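Side-chain contacts in uroporphyrinogen III synthase (Thermus thermophilus, PDB 1WCW), which probably catalyses the cyclisation of hydroxymethylbilane to uroporphyrinogen III, with inversion of ring D, on the route to haem and other tetrapyrroles: residues V11-G15 and L16-E20; G171-R174 and L175-A178; I193-E196 and F197-G201; R209-L212 and N213-K217. One frame throughout, in Å; residues are numbered along the deposited sequence.

Contact 1: residues V11-G15 and L16-E20; sequences VAYAG and LRRKE
From Tyr13, the last residue of strand 10-13, the chain turns at Ala14 and Gly15 and loops back through Leu16 and Arg17 to bring Lys19, the first residue of helix 19-28, beside the tyrosine ring; Tyr13 CE1 lies 4.0 Å from Lys19 N. No hydrogen bond joins the two segments, which meet by van der Waals contact alone. With CG anti to the backbone N (chi1 -176°), the ring of Tyr13 swings in under the loop, and Gly15 N sits 3.5 Å above its plane, displaced toward the rim. The phenol oxygen reaches the next turn of chain, Tyr13 OH being 3.8 Å from Arg18 CB. This is the strand-to-helix loop of the beta-alpha-beta unit formed by strand 10-13, helix 19-28 and strand 32-35, at the end where the parallel strands finish. A leucine in place of Tyr13 would probably open a gap beneath Arg18 CB and deprive Phe22 of its stacking partner. Arg17 doubles back through bends at chi2 and chi3, laying a guanidinium face over Gly15, although the exact position of that guanidinium is somewhat doubtful, since its NH1 comes implausibly close to Gln194 NE2. Arg18, at the N-cap position, sends NH2 away to the carbonyl oxygen of Glu243. Lys19 runs extended beyond CG and passes Gly15 O, to which its CE comes within 3.7 Å.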
ATOM      1  N   VAL A  11      14.350  -9.305  14.386  1.00  9.47           N
ATOM      2  CA  VAL A  11      13.195  -9.003  13.533  1.00  8.98           C
ATOM      3  C   VAL A  11      13.454  -7.729  12.762  1.00  8.01           C
ATOM      4  O   VAL A  11      13.672  -6.626  13.315  1.00  9.50           O
ATOM      5  CB  VAL A  11      11.923  -8.825  14.353  1.00 10.76           C
ATOM      6  CG1 VAL A  11      10.683  -8.691  13.406  1.00 12.36           C
ATOM      7  CG2 VAL A  11      11.713 -10.029  15.336  1.00 12.35           C
ATOM      8  N   ALA A  12      13.482  -7.863  11.455  1.00  8.21           N
ATOM      9  CA  ALA A  12      13.674  -6.735  10.519  1.00  7.01           C
ATOM     10  C   ALA A  12      12.294  -6.137  10.174  1.00  8.60           C
ATOM     11  O   ALA A  12      11.280  -6.890  10.147  1.00  8.63           O
ATOM     12  CB  ALA A  12      14.326  -7.217   9.317  1.00  8.68           C
ATOM     13  N   TYR A  13      12.237  -4.856   9.917  1.00  8.38           N
ATOM     14  CA  TYR A  13      11.022  -4.146   9.574  1.00  6.99           C
ATOM     15  C   TYR A  13      11.240  -3.485   8.240  1.00  9.02           C
ATOM     16  O   TYR A  13      12.206  -2.734   8.065  1.00  8.54           O
ATOM     17  CB  TYR A  13      10.764  -3.109  10.640  1.00 10.28           C
ATOM     18  CG  TYR A  13       9.497  -2.322  10.526  1.00 10.54           C
ATOM     19  CD1 TYR A  13       9.525  -0.957  10.224  1.00 12.47           C
ATOM     20  CD2 TYR A  13       8.275  -2.930  10.740  1.00 14.49           C
ATOM     21  CE1 TYR A  13       8.329  -0.224  10.130  1.00 14.17           C
ATOM     22  CE2 TYR A  13       7.117  -2.228  10.660  1.00 14.10           C
ATOM     23  CZ  TYR A  13       7.161  -0.898  10.353  1.00 14.07           C
ATOM     24  OH  TYR A  13       5.963  -0.204  10.271  1.00 21.91           O
ATOM     25  N   ALA A  14      10.358  -3.765   7.275  1.00  7.77           N
ATOM     26  CA  ALA A  14      10.500  -3.208   5.908  1.00  9.35           C
ATOM     27  C   ALA A  14       9.714  -1.901   5.736  1.00 10.16           C
ATOM     28  O   ALA A  14       9.788  -1.351   4.633  1.00 12.01           O
ATOM     29  CB  ALA A  14      10.021  -4.255   4.870  1.00  9.55           C
ATOM     30  N   GLY A  15       9.022  -1.432   6.752  1.00  9.98           N
ATOM     31  CA  GLY A  15       8.216  -0.212   6.662  1.00 10.75           C
ATOM     32  C   GLY A  15       9.018   1.056   6.812  1.00 13.19           C
ATOM     33  O   GLY A  15      10.202   1.066   7.138  1.00 14.48           O
ATOM     34  N   LEU A  16       8.351   2.145   6.478  1.00 18.61           N
ATOM     35  CA  LEU A  16       8.991   3.459   6.555  1.00 17.67           C
ATOM     36  C   LEU A  16       8.415   4.375   7.645  1.00 17.59           C
ATOM     37  O   LEU A  16       9.145   4.952   8.413  1.00 23.67           O
ATOM     38  CB  LEU A  16       8.884   4.152   5.202  1.00 21.62           C
ATOM     39  CG  LEU A  16       9.530   5.530   5.029  1.00 22.27           C
ATOM     40  CD1 LEU A  16      11.030   5.480   5.136  1.00 27.22           C
ATOM     41  CD2 LEU A  16       9.135   6.037   3.694  1.00 23.80           C
ATOM     42  N   ARG A  17       7.118   4.440   7.709  1.00 16.54           N
ATOM     43  CA  ARG A  17       6.373   5.340   8.588  1.00 21.19           C
ATOM     44  C   ARG A  17       6.467   5.243  10.097  1.00 26.29           C
ATOM     45  O   ARG A  17       6.639   6.239  10.804  1.00 26.79           O
ATOM     46  CB  ARG A  17       4.896   5.234   8.204  1.00 27.06           C
ATOM     47  CG  ARG A  17       4.589   5.243   6.679  1.00 35.54           C
ATOM     48  CD  ARG A  17       5.492   4.293   5.749  1.00 34.81           C
ATOM     49  NE  ARG A  17       5.065   2.904   5.596  1.00 40.31           N
ATOM     50  CZ  ARG A  17       5.380   1.943   6.441  1.00 25.33           C
ATOM     51  NH1 ARG A  17       4.957   0.721   6.245  1.00 43.92           N
ATOM     52  NH2 ARG A  17       6.124   2.222   7.499  1.00 48.90           N
ATOM     53  N   ARG A  18       6.370   4.032  10.593  1.00 19.99           N
ATOM     54  CA  ARG A  18       6.366   3.712  12.009  1.00 23.56           C
ATOM     55  C   ARG A  18       7.616   2.968  12.521  1.00 17.31           C
ATOM     56  O   ARG A  18       7.544   2.145  13.429  1.00 14.16           O
ATOM     57  CB  ARG A  18       5.115   2.860  12.330  1.00 19.83           C
ATOM     58  CG  ARG A  18       3.799   3.698  12.341  1.00 27.10           C
ATOM     59  CD  ARG A  18       2.638   2.844  12.874  1.00 27.49           C
ATOM     60  NE  ARG A  18       2.377   1.746  11.943  1.00 34.69           N
ATOM     61  CZ  ARG A  18       1.495   0.767  12.154  1.00 36.93           C
ATOM     62  NH1 ARG A  18       1.323  -0.197  11.254  1.00 41.63           N
ATOM     63  NH2 ARG A  18       0.776   0.748  13.269  1.00 36.88           N
ATOM     64  N   LYS A  19       8.769   3.281  11.961  1.00 21.23           N
ATOM     65  CA  LYS A  19      10.042   2.662  12.386  1.00 17.10           C
ATOM     66  C   LYS A  19      10.342   2.819  13.849  1.00 18.91           C
ATOM     67  O   LYS A  19      10.865   1.905  14.491  1.00 19.01           O
ATOM     68  CB  LYS A  19      11.229   3.359  11.694  1.00 26.70           C
ATOM     69  CG  LYS A  19      11.283   3.152  10.254  1.00 23.79           C
ATOM     70  CD  LYS A  19      12.461   3.902   9.654  1.00 23.27           C
ATOM     71  CE  LYS A  19      12.468   3.820   8.122  1.00 32.97           C
ATOM     72  NZ  LYS A  19      13.659   4.525   7.550  1.00 40.29           N
ATOM     73  N   GLU A  20      10.167   4.007  14.376  1.00 18.78           N
ATOM     74  CA  GLU A  20      10.471   4.279  15.765  1.00 22.04           C
ATOM     75  C   GLU A  20       9.562   3.475  16.708  1.00 20.63           C
ATOM     76  O   GLU A  20      10.001   2.945  17.757  1.00 20.12           O
ATOM     77  CB  GLU A  20      10.308   5.792  16.010  1.00 25.25           C
ATOM     78  CG  GLU A  20      10.942   6.393  17.252  1.00 41.51           C
ATOM     79  CD  GLU A  20      10.905   7.974  17.259  1.00 44.14           C
ATOM     80  OE1 GLU A  20       9.797   8.593  17.302  1.00 42.98           O
ATOM     81  OE2 GLU A  20      11.995   8.601  17.225  1.00 48.54           O
TER

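Contact 2: residues G171-R174 and L175-A178; sequences GILR and LEEA
Helix 169-181 supplies both halves of this contact, two regular turns of alpha helix in which Gly171, Ile172, Leu173 and Arg174 each accept a backbone hydrogen bond from the residue four positions on. The shortest joins Glu176 N to Ile172 O at 2.8 Å. Leu173 O is gripped twice: Glu177 N donates to it at 2.9 Å, and a water donates from outside the helix, also at 2.9 Å. The same water gives its other hydrogen to Glu176 OE2, bridging carbonyl and carboxylate. Glu176 reaches that place because CG is anti to the backbone N (chi1 177°) and the chain stays extended. It runs alongside Leu173, whose CD2 touches Glu176 OE2 at 3.6 Å. This buried acid is tied to the backbone that follows helix 192-201, OE2 by Lys203 N and OE1 by Asp204 N, which probably helps it to remain charged. Glu177 lies against its own acceptor, with CG 3.3 Å from Leu173 O. On the inner side Ile172 and Leu175 both pack on Leu198, while Arg174 and Glu177 occupy the exposed side. The division is that of an amphipathic helix packed by its apolar side against a neighbouring helix, here 192-201.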
ATOM      1  N   GLY A 171      18.340   0.418  -0.260  1.00 12.54           N
ATOM      2  CA  GLY A 171      17.736  -0.195   0.921  1.00 11.02           C
ATOM      3  C   GLY A 171      17.295  -1.629   0.621  1.00  9.69           C
ATOM      4  O   GLY A 171      17.459  -2.516   1.445  1.00 10.84           O
ATOM      5  N   ILE A 172      16.745  -1.863  -0.546  1.00  9.67           N
ATOM      6  CA  ILE A 172      16.282  -3.184  -0.923  1.00  9.44           C
ATOM      7  C   ILE A 172      17.477  -4.114  -1.013  1.00  8.48           C
ATOM      8  O   ILE A 172      17.427  -5.264  -0.554  1.00  9.56           O
ATOM      9  CB  ILE A 172      15.518  -3.121  -2.245  1.00  9.34           C
ATOM     10  CG1 ILE A 172      14.156  -2.437  -1.968  1.00 11.06           C
ATOM     11  CG2 ILE A 172      15.406  -4.552  -2.884  1.00 11.27           C
ATOM     12  CD1 ILE A 172      13.534  -1.754  -3.242  1.00 10.68           C
ATOM     13  N   LEU A 173      18.576  -3.660  -1.655  1.00  9.74           N
ATOM     14  CA  LEU A 173      19.744  -4.511  -1.789  1.00 10.05           C
ATOM     15  C   LEU A 173      20.364  -4.839  -0.439  1.00  8.59           C
ATOM     16  O   LEU A 173      20.771  -5.981  -0.225  1.00 11.93           O
ATOM     17  CB  LEU A 173      20.774  -3.851  -2.757  1.00 12.72           C
ATOM     18  CG  LEU A 173      20.259  -3.756  -4.216  1.00 16.31           C
ATOM     19  CD1 LEU A 173      21.401  -3.113  -5.057  1.00 22.21           C
ATOM     20  CD2 LEU A 173      19.892  -5.161  -4.768  1.00 17.27           C
ATOM     21  N   ARG A 174      20.330  -3.881   0.491  1.00 10.69           N
ATOM     22  CA  ARG A 174      20.870  -4.121   1.811  1.00 11.63           C
ATOM     23  C   ARG A 174      19.997  -5.153   2.545  1.00  9.99           C
ATOM     24  O   ARG A 174      20.524  -6.034   3.250  1.00 11.05           O
ATOM     25  CB  ARG A 174      20.920  -2.819   2.612  1.00 12.52           C
ATOM     26  CG  ARG A 174      22.064  -1.888   2.222  1.00 20.19           C
ATOM     27  CD  ARG A 174      22.232  -0.800   3.245  1.00 27.88           C
ATOM     28  NE  ARG A 174      21.820   0.500   2.737  1.00 41.60           N
ATOM     29  CZ  ARG A 174      20.703   1.121   3.090  1.00 39.31           C
ATOM     30  NH1 ARG A 174      20.410   2.293   2.552  1.00 41.23           N
ATOM     31  NH2 ARG A 174      19.908   0.570   3.985  1.00 41.09           N
ATOM     32  N   LEU A 175      18.696  -5.039   2.425  1.00  9.32           N
ATOM     33  CA  LEU A 175      17.818  -6.022   3.058  1.00  7.88           C
ATOM     34  C   LEU A 175      18.005  -7.385   2.434  1.00  8.99           C
ATOM     35  O   LEU A 175      18.065  -8.402   3.163  1.00 10.22           O
ATOM     36  CB  LEU A 175      16.404  -5.550   2.897  1.00  7.91           C
ATOM     37  CG  LEU A 175      15.309  -6.521   3.474  1.00  8.73           C
ATOM     38  CD1 LEU A 175      15.614  -6.916   4.923  1.00  9.48           C
ATOM     39  CD2 LEU A 175      13.956  -5.882   3.377  1.00  9.09           C
ATOM     40  N   GLU A 176      18.078  -7.453   1.095  1.00  9.12           N
ATOM     41  CA  GLU A 176      18.322  -8.751   0.471  1.00 11.77           C
ATOM     42  C   GLU A 176      19.622  -9.395   0.987  1.00 11.52           C
ATOM     43  O   GLU A 176      19.621 -10.596   1.341  1.00 13.37           O
ATOM     44  CB  GLU A 176      18.351  -8.572  -1.046  1.00 11.40           C
ATOM     45  CG  GLU A 176      18.678  -9.900  -1.771  1.00 15.11           C
ATOM     46  CD  GLU A 176      18.895  -9.715  -3.282  1.00 17.09           C
ATOM     47  OE1 GLU A 176      18.764 -10.747  -3.992  1.00 17.55           O
ATOM     48  OE2 GLU A 176      19.176  -8.577  -3.725  1.00 16.65           O
ATOM     49  N   GLU A 177      20.674  -8.598   1.104  1.00 11.39           N
ATOM     50  CA  GLU A 177      21.936  -9.160   1.613  1.00 14.67           C
ATOM     51  C   GLU A 177      21.758  -9.662   3.050  1.00 13.80           C
ATOM     52  O   GLU A 177      22.242 -10.759   3.364  1.00 16.89           O
ATOM     53  CB  GLU A 177      23.055  -8.118   1.592  1.00 16.66           C
ATOM     54  CG  GLU A 177      23.542  -7.622   0.216  1.00 24.75           C
ATOM     55  CD  GLU A 177      24.326  -6.299   0.319  1.00 33.35           C
ATOM     56  OE1 GLU A 177      24.358  -5.534  -0.682  1.00 43.23           O
ATOM     57  OE2 GLU A 177      24.915  -6.022   1.398  1.00 43.70           O
ATOM     58  N   ALA A 178      21.070  -8.913   3.903  1.00 13.27           N
ATOM     59  CA  ALA A 178      20.858  -9.357   5.296  1.00 15.58           C
ATOM     60  C   ALA A 178      20.050 -10.641   5.329  1.00 13.03           C
ATOM     61  O   ALA A 178      20.381 -11.595   6.078  1.00 17.32           O
ATOM     62  CB  ALA A 178      20.148  -8.262   6.053  1.00 16.44           C
TER
HETATM   63  O   HOH W   1      21.534  -7.616  -2.512  1.00 20.47           O

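Contact 3: residues I193-E196 and F197-G201; sequences IQVE and FLFEG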
ATOM      1  N   ILE A 193       2.811  -3.049  -0.992  1.00  8.52           N
ATOM      2  CA  ILE A 193       3.812  -2.441  -1.849  1.00 10.15           C
ATOM      3  C   ILE A 193       5.258  -2.724  -1.356  1.00  7.31           C
ATOM      4  O   ILE A 193       6.190  -2.752  -2.157  1.00  8.35           O
ATOM      5  CB  ILE A 193       3.533  -0.913  -1.979  1.00 10.65           C
ATOM      6  CG1 ILE A 193       4.191  -0.377  -3.250  1.00 11.67           C
ATOM      7  CG2 ILE A 193       4.001  -0.189  -0.726  1.00 12.08           C
ATOM      8  CD1 ILE A 193       3.756   1.128  -3.550  1.00 11.93           C
ATOM      9  N   GLN A 194       5.469  -2.963  -0.074  1.00  7.66           N
ATOM     10  CA  GLN A 194       6.828  -3.260   0.401  1.00  7.81           C
ATOM     11  C   GLN A 194       7.257  -4.652  -0.110  1.00  6.72           C
ATOM     12  O   GLN A 194       8.429  -4.838  -0.430  1.00  7.92           O
ATOM     13  CB  GLN A 194       6.835  -3.302   1.928  1.00  7.23           C
ATOM     14  CG  GLN A 194       6.688  -1.875   2.454  1.00 10.27           C
ATOM     15  CD  GLN A 194       6.100  -1.752   3.808  1.00 10.06           C
ATOM     16  OE1 GLN A 194       5.970  -2.719   4.504  1.00 11.01           O
ATOM     17  NE2 GLN A 194       5.769  -0.534   4.200  1.00 12.74           N
ATOM     18  N   VAL A 195       6.321  -5.605  -0.184  1.00  6.94           N
ATOM     19  CA  VAL A 195       6.624  -6.929  -0.730  1.00  7.41           C
ATOM     20  C   VAL A 195       6.966  -6.736  -2.191  1.00  7.23           C
ATOM     21  O   VAL A 195       7.954  -7.315  -2.650  1.00  7.92           O
ATOM     22  CB  VAL A 195       5.360  -7.849  -0.619  1.00  7.27           C
ATOM     23  CG1 VAL A 195       5.678  -9.216  -1.244  1.00  8.46           C
ATOM     24  CG2 VAL A 195       4.967  -8.043   0.843  1.00  8.21           C
ATOM     25  N   GLU A 196       6.185  -5.947  -2.941  1.00  9.22           N
ATOM     26  CA  GLU A 196       6.410  -5.779  -4.362  1.00  7.80           C
ATOM     27  C   GLU A 196       7.732  -5.113  -4.600  1.00  8.21           C
ATOM     28  O   GLU A 196       8.526  -5.577  -5.450  1.00  9.45           O
ATOM     29  CB  GLU A 196       5.277  -4.938  -4.986  1.00  9.47           C
ATOM     30  CG  GLU A 196       3.837  -5.449  -4.800  1.00 10.44           C
ATOM     31  CD  GLU A 196       3.545  -6.815  -5.387  1.00 14.65           C
ATOM     32  OE1 GLU A 196       2.469  -7.374  -5.023  1.00 20.94           O
ATOM     33  OE2 GLU A 196       4.331  -7.364  -6.186  1.00 14.18           O
ATOM     34  N   PHE A 197       8.101  -4.088  -3.824  1.00  7.04           N
ATOM     35  CA  PHE A 197       9.383  -3.425  -4.045  1.00  8.10           C
ATOM     36  C   PHE A 197      10.543  -4.336  -3.746  1.00  8.12           C
ATOM     37  O   PHE A 197      11.549  -4.331  -4.474  1.00  8.51           O
ATOM     38  CB  PHE A 197       9.499  -2.167  -3.171  1.00  8.05           C
ATOM     39  CG  PHE A 197       8.665  -0.976  -3.642  1.00  8.73           C
ATOM     40  CD1 PHE A 197       8.343   0.023  -2.729  1.00 12.55           C
ATOM     41  CD2 PHE A 197       8.255  -0.805  -4.909  1.00 12.20           C
ATOM     42  CE1 PHE A 197       7.624   1.183  -3.125  1.00 14.51           C
ATOM     43  CE2 PHE A 197       7.536   0.397  -5.273  1.00 12.52           C
ATOM     44  CZ  PHE A 197       7.253   1.354  -4.368  1.00 11.32           C
ATOM     45  N   LEU A 198      10.474  -5.121  -2.645  1.00  8.11           N
ATOM     46  CA  LEU A 198      11.574  -6.038  -2.362  1.00  6.70           C
ATOM     47  C   LEU A 198      11.772  -7.031  -3.473  1.00  8.93           C
ATOM     48  O   LEU A 198      12.926  -7.212  -3.939  1.00  8.43           O
ATOM     49  CB  LEU A 198      11.244  -6.725  -1.028  1.00  8.10           C
ATOM     50  CG  LEU A 198      12.267  -7.777  -0.643  1.00  9.53           C
ATOM     51  CD1 LEU A 198      13.684  -7.183  -0.449  1.00 10.99           C
ATOM     52  CD2 LEU A 198      11.855  -8.430   0.674  1.00 11.04           C
ATOM     53  N   PHE A 199      10.719  -7.707  -3.912  1.00  8.33           N
ATOM     54  CA  PHE A 199      10.915  -8.706  -4.959  1.00  9.37           C
ATOM     55  C   PHE A 199      11.210  -8.085  -6.281  1.00 10.19           C
ATOM     56  O   PHE A 199      12.022  -8.722  -7.030  1.00 11.59           O
ATOM     57  CB  PHE A 199       9.673  -9.609  -5.062  1.00 11.01           C
ATOM     58  CG  PHE A 199       9.729 -10.788  -4.134  1.00  9.59           C
ATOM     59  CD1 PHE A 199       9.208 -10.755  -2.873  1.00 11.03           C
ATOM     60  CD2 PHE A 199      10.435 -11.924  -4.536  1.00 12.63           C
ATOM     61  CE1 PHE A 199       9.370 -11.846  -2.003  1.00 14.06           C
ATOM     62  CE2 PHE A 199      10.610 -13.016  -3.668  1.00 15.22           C
ATOM     63  CZ  PHE A 199      10.080 -12.973  -2.439  1.00 14.77           C
ATOM     64  N   GLU A 200      10.704  -6.909  -6.613  1.00  8.12           N
ATOM     65  CA  GLU A 200      11.026  -6.306  -7.932  1.00 10.62           C
ATOM     66  C   GLU A 200      12.436  -5.786  -7.914  1.00 13.27           C
ATOM     67  O   GLU A 200      13.020  -5.659  -9.035  1.00 14.25           O
ATOM     68  CB  GLU A 200      10.058  -5.178  -8.310  1.00 11.32           C
ATOM     69  CG  GLU A 200       8.623  -5.651  -8.579  1.00 10.83           C
ATOM     70  CD  GLU A 200       7.662  -4.526  -8.839  1.00 13.96           C
ATOM     71  OE1 GLU A 200       8.136  -3.383  -8.946  1.00 20.61           O
ATOM     72  OE2 GLU A 200       6.452  -4.725  -8.903  1.00 15.47           O
ATOM     73  N   GLY A 201      12.996  -5.461  -6.755  1.00 11.21           N
ATOM     74  CA  GLY A 201      14.333  -4.908  -6.702  1.00 11.49           C
ATOM     75  C   GLY A 201      15.428  -5.855  -6.294  1.00 10.99           C
ATOM     76  O   GLY A 201      16.603  -5.390  -6.249  1.00 15.60           O
TER
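Glu200 N donates to Glu196 O over 2.8 Å, at an N-H...O angle of 155°, and the acceptor carbonyl points almost straight at its donor. The bond belongs to helix 192-201, which follows strand 186-189 of the parallel sheet, and three more of the same i to i+4 kind precede it, from Phe197, Leu198 and Phe199. One turn apart, Ile193 and Phe197 run side by side. With CG1 anti to the backbone N (chi1 -158°), Ile193 brings that methylene over the phenylalanine face, a CH-pi contact 3.9 Å from CG1 to the ring centroid and 19° off the ring normal. The terminal methyl continues toward the far rim, Ile193 CD1 lying 3.6 Å from Phe197 CZ, while the near end of the ring rests by the backbone, Phe197 CG 3.4 Å from Ile193 O. With an alanine in place of Phe197, CG1 and CD1 of Ile193 would probably lose their aromatic cover, and a gap is likely to open beside Ile172 of helix 169-181. Two carboxylates stand close, Glu196 OE2 and Glu200 OE2 being 4.3 Å apart; each is engaged by a different partner, Trp232 NE1 and Lys141 NZ respectively, the lysine probably easing the like-charge tension. Val195 turns inward toward Phe189 and helix 223-231, and next to it Phe199, which stacks on Trp232, presents its edge to the backbone: Val195 O lies in the ring plane, 3.7 Å from Phe199 CD1.

Contact 4: residues R209-L212 and N213-K217; sequences REAL and NTRVK
This is a helix C-terminus, the point where helix 205-214 gives way to the short turn before strand 217-221. Ala211 O takes two amides at once, Val216 N at 2.8 Å and Arg215 N at 2.9 Å, which approach from opposite faces of the carbonyl plane. One residue earlier Glu210 O is also doubly bound, by Thr214 N at 2.9 Å and by Thr214 OG1, which donates over 2.8 Å. The hydroxyl comes from 44° above the carbonyl plane, and chi1 of 75° brings it there, tucking OG1 back against the preceding turn. On another side Arg209 and Asn213 extend together, their guanidinium and amide planes 30° apart, with Arg209 CG 3.7 Å from Asn213 ND2. Both reach the loop after helix 223-231: Arg209 NE bonds Trp232 O, while Asn213 gives ND2 to Gly233 O and accepts Lys235 N at OD1. Toward the interior Leu212 CD2 meets Val216 CG1 at 4.0 Å. The bond from Val216 N back to Ala211 O spans five residues instead of four, which makes this a pi-turn at the C-terminal end of the helix, leading into strand 217-221.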
ATOM      1  N   ARG A 209      13.144 -15.792  -2.321  1.00  9.66           N
ATOM      2  CA  ARG A 209      11.979 -16.652  -2.045  1.00 10.61           C
ATOM      3  C   ARG A 209      12.411 -17.814  -1.169  1.00 10.05           C
ATOM      4  O   ARG A 209      11.746 -18.124  -0.175  1.00 10.92           O
ATOM      5  CB  ARG A 209      11.419 -17.172  -3.341  1.00 10.13           C
ATOM      6  CG  ARG A 209      10.293 -18.109  -3.133  1.00 11.82           C
ATOM      7  CD  ARG A 209       9.766 -18.676  -4.439  1.00 13.91           C
ATOM      8  NE  ARG A 209       9.247 -17.692  -5.314  1.00 14.04           N
ATOM      9  CZ  ARG A 209       9.683 -17.453  -6.552  1.00 16.61           C
ATOM     10  NH1 ARG A 209       9.070 -16.524  -7.269  1.00 21.62           N
ATOM     11  NH2 ARG A 209      10.734 -18.091  -7.082  1.00 21.16           N
ATOM     12  N   GLU A 210      13.527 -18.484  -1.517  1.00 10.31           N
ATOM     13  CA  GLU A 210      14.010 -19.576  -0.693  1.00 11.32           C
ATOM     14  C   GLU A 210      14.299 -19.114   0.747  1.00 11.01           C
ATOM     15  O   GLU A 210      13.897 -19.791   1.695  1.00 11.20           O
ATOM     16  CB  GLU A 210      15.261 -20.208  -1.313  1.00 13.79           C
ATOM     17  CG  GLU A 210      15.885 -21.285  -0.437  1.00 15.93           C
ATOM     18  CD  GLU A 210      16.992 -22.032  -1.187  1.00 24.58           C
ATOM     19  OE1 GLU A 210      17.638 -22.902  -0.581  1.00 30.52           O
ATOM     20  OE2 GLU A 210      17.168 -21.739  -2.389  1.00 29.43           O
ATOM     21  N   ALA A 211      14.944 -17.946   0.887  1.00 10.85           N
ATOM     22  CA  ALA A 211      15.244 -17.454   2.214  1.00 11.51           C
ATOM     23  C   ALA A 211      13.961 -17.177   3.043  1.00  9.65           C
ATOM     24  O   ALA A 211      13.901 -17.578   4.195  1.00 10.33           O
ATOM     25  CB  ALA A 211      16.108 -16.212   2.103  1.00 12.14           C
ATOM     26  N   LEU A 212      12.948 -16.544   2.413  1.00  8.73           N
ATOM     27  CA  LEU A 212      11.691 -16.186   3.139  1.00  9.85           C
ATOM     28  C   LEU A 212      10.773 -17.374   3.357  1.00 10.27           C
ATOM     29  O   LEU A 212       9.866 -17.299   4.156  1.00 11.77           O
ATOM     30  CB  LEU A 212      10.946 -15.062   2.450  1.00 10.94           C
ATOM     31  CG  LEU A 212      11.703 -13.724   2.588  1.00  9.83           C
ATOM     32  CD1 LEU A 212      11.103 -12.701   1.685  1.00 12.11           C
ATOM     33  CD2 LEU A 212      11.726 -13.270   3.996  1.00 11.14           C
ATOM     34  N   ASN A 213      10.998 -18.496   2.676  1.00 10.44           N
ATOM     35  CA  ASN A 213      10.238 -19.701   2.937  1.00 10.37           C
ATOM     36  C   ASN A 213      10.957 -20.635   3.911  1.00 11.11           C
ATOM     37  O   ASN A 213      10.309 -21.318   4.678  1.00 13.08           O
ATOM     38  CB  ASN A 213      10.003 -20.476   1.654  1.00  9.70           C
ATOM     39  CG  ASN A 213       8.846 -19.962   0.883  1.00 10.24           C
ATOM     40  OD1 ASN A 213       7.901 -19.394   1.470  1.00 12.76           O
ATOM     41  ND2 ASN A 213       8.875 -20.131  -0.424  1.00 10.83           N
ATOM     42  N   THR A 214      12.278 -20.665   3.907  1.00 11.62           N
ATOM     43  CA  THR A 214      12.979 -21.666   4.690  1.00 13.03           C
ATOM     44  C   THR A 214      13.923 -21.224   5.732  1.00 15.57           C
ATOM     45  O   THR A 214      14.333 -22.034   6.529  1.00 19.39           O
ATOM     46  CB  THR A 214      13.721 -22.598   3.734  1.00 13.01           C
ATOM     47  OG1 THR A 214      14.859 -21.966   3.203  1.00 15.71           O
ATOM     48  CG2 THR A 214      12.816 -23.073   2.586  1.00 15.73           C
ATOM     49  N   ARG A 215      14.283 -19.958   5.761  1.00 12.51           N
ATOM     50  CA  ARG A 215      15.263 -19.480   6.740  1.00 17.19           C
ATOM     51  C   ARG A 215      14.850 -18.254   7.543  1.00 14.96           C
ATOM     52  O   ARG A 215      15.299 -18.098   8.691  1.00 17.91           O
ATOM     53  CB  ARG A 215      16.617 -19.151   6.095  1.00 21.49           C
ATOM     54  CG  ARG A 215      17.369 -20.329   5.406  1.00 30.41           C
ATOM     55  CD  ARG A 215      18.602 -19.809   4.644  1.00 37.70           C
ATOM     56  NE  ARG A 215      18.679 -18.354   4.593  1.00 44.40           N
ATOM     57  CZ  ARG A 215      18.629 -17.648   3.470  1.00 48.31           C
ATOM     58  NH1 ARG A 215      18.684 -16.320   3.515  1.00 52.45           N
ATOM     59  NH2 ARG A 215      18.527 -18.266   2.297  1.00 44.27           N
ATOM     60  N   VAL A 216      14.074 -17.341   6.948  1.00 12.11           N
ATOM     61  CA  VAL A 216      13.622 -16.137   7.662  1.00 10.34           C
ATOM     62  C   VAL A 216      12.108 -16.173   7.629  1.00 10.76           C
ATOM     63  O   VAL A 216      11.518 -16.374   6.545  1.00 12.52           O
ATOM     64  CB  VAL A 216      14.117 -14.914   6.879  1.00  9.84           C
ATOM     65  CG1 VAL A 216      13.563 -13.639   7.533  1.00 11.05           C
ATOM     66  CG2 VAL A 216      15.640 -14.888   6.882  1.00 14.92           C
ATOM     67  N   LYS A 217      11.468 -15.962   8.735  1.00  8.27           N
ATOM     68  CA  LYS A 217       9.983 -16.026   8.743  1.00  8.44           C
ATOM     69  C   LYS A 217       9.399 -14.693   8.262  1.00  9.38           C
ATOM     70  O   LYS A 217       9.685 -13.646   8.855  1.00  9.69           O
ATOM     71  CB  LYS A 217       9.553 -16.383  10.149  1.00 10.42           C
ATOM     72  CG  LYS A 217       9.952 -17.841  10.489  1.00 12.70           C
ATOM     73  CD  LYS A 217       9.676 -18.125  11.924  1.00 16.45           C
ATOM     74  CE  LYS A 217      10.004 -19.599  12.259  1.00 14.02           C
ATOM     75  NZ  LYS A 217      11.418 -19.939  12.057  1.00 21.07           N
TER

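In the fold
Contact 3 is central to the set: its helix touches contact 2 through Ile172 and Leu173, contact 4 through Phe199, and contact 1 where Gln194 meets Ala14 and Gly15, whereas contacts 1, 2 and 4 do not touch one another. Contacts 2 and 3 are mostly buried turns within single helices; contacts 1 and 4 are partly buried connections, one from strand to helix, the other from helix to strand, and both strands belong to the parallel sheet. The chemistry follows place. Regular backbone bonding runs through contacts 2 and 3, doubled acceptors finish the helix in contact 4, and contact 1 relies on a tyrosine ring packed under its loop.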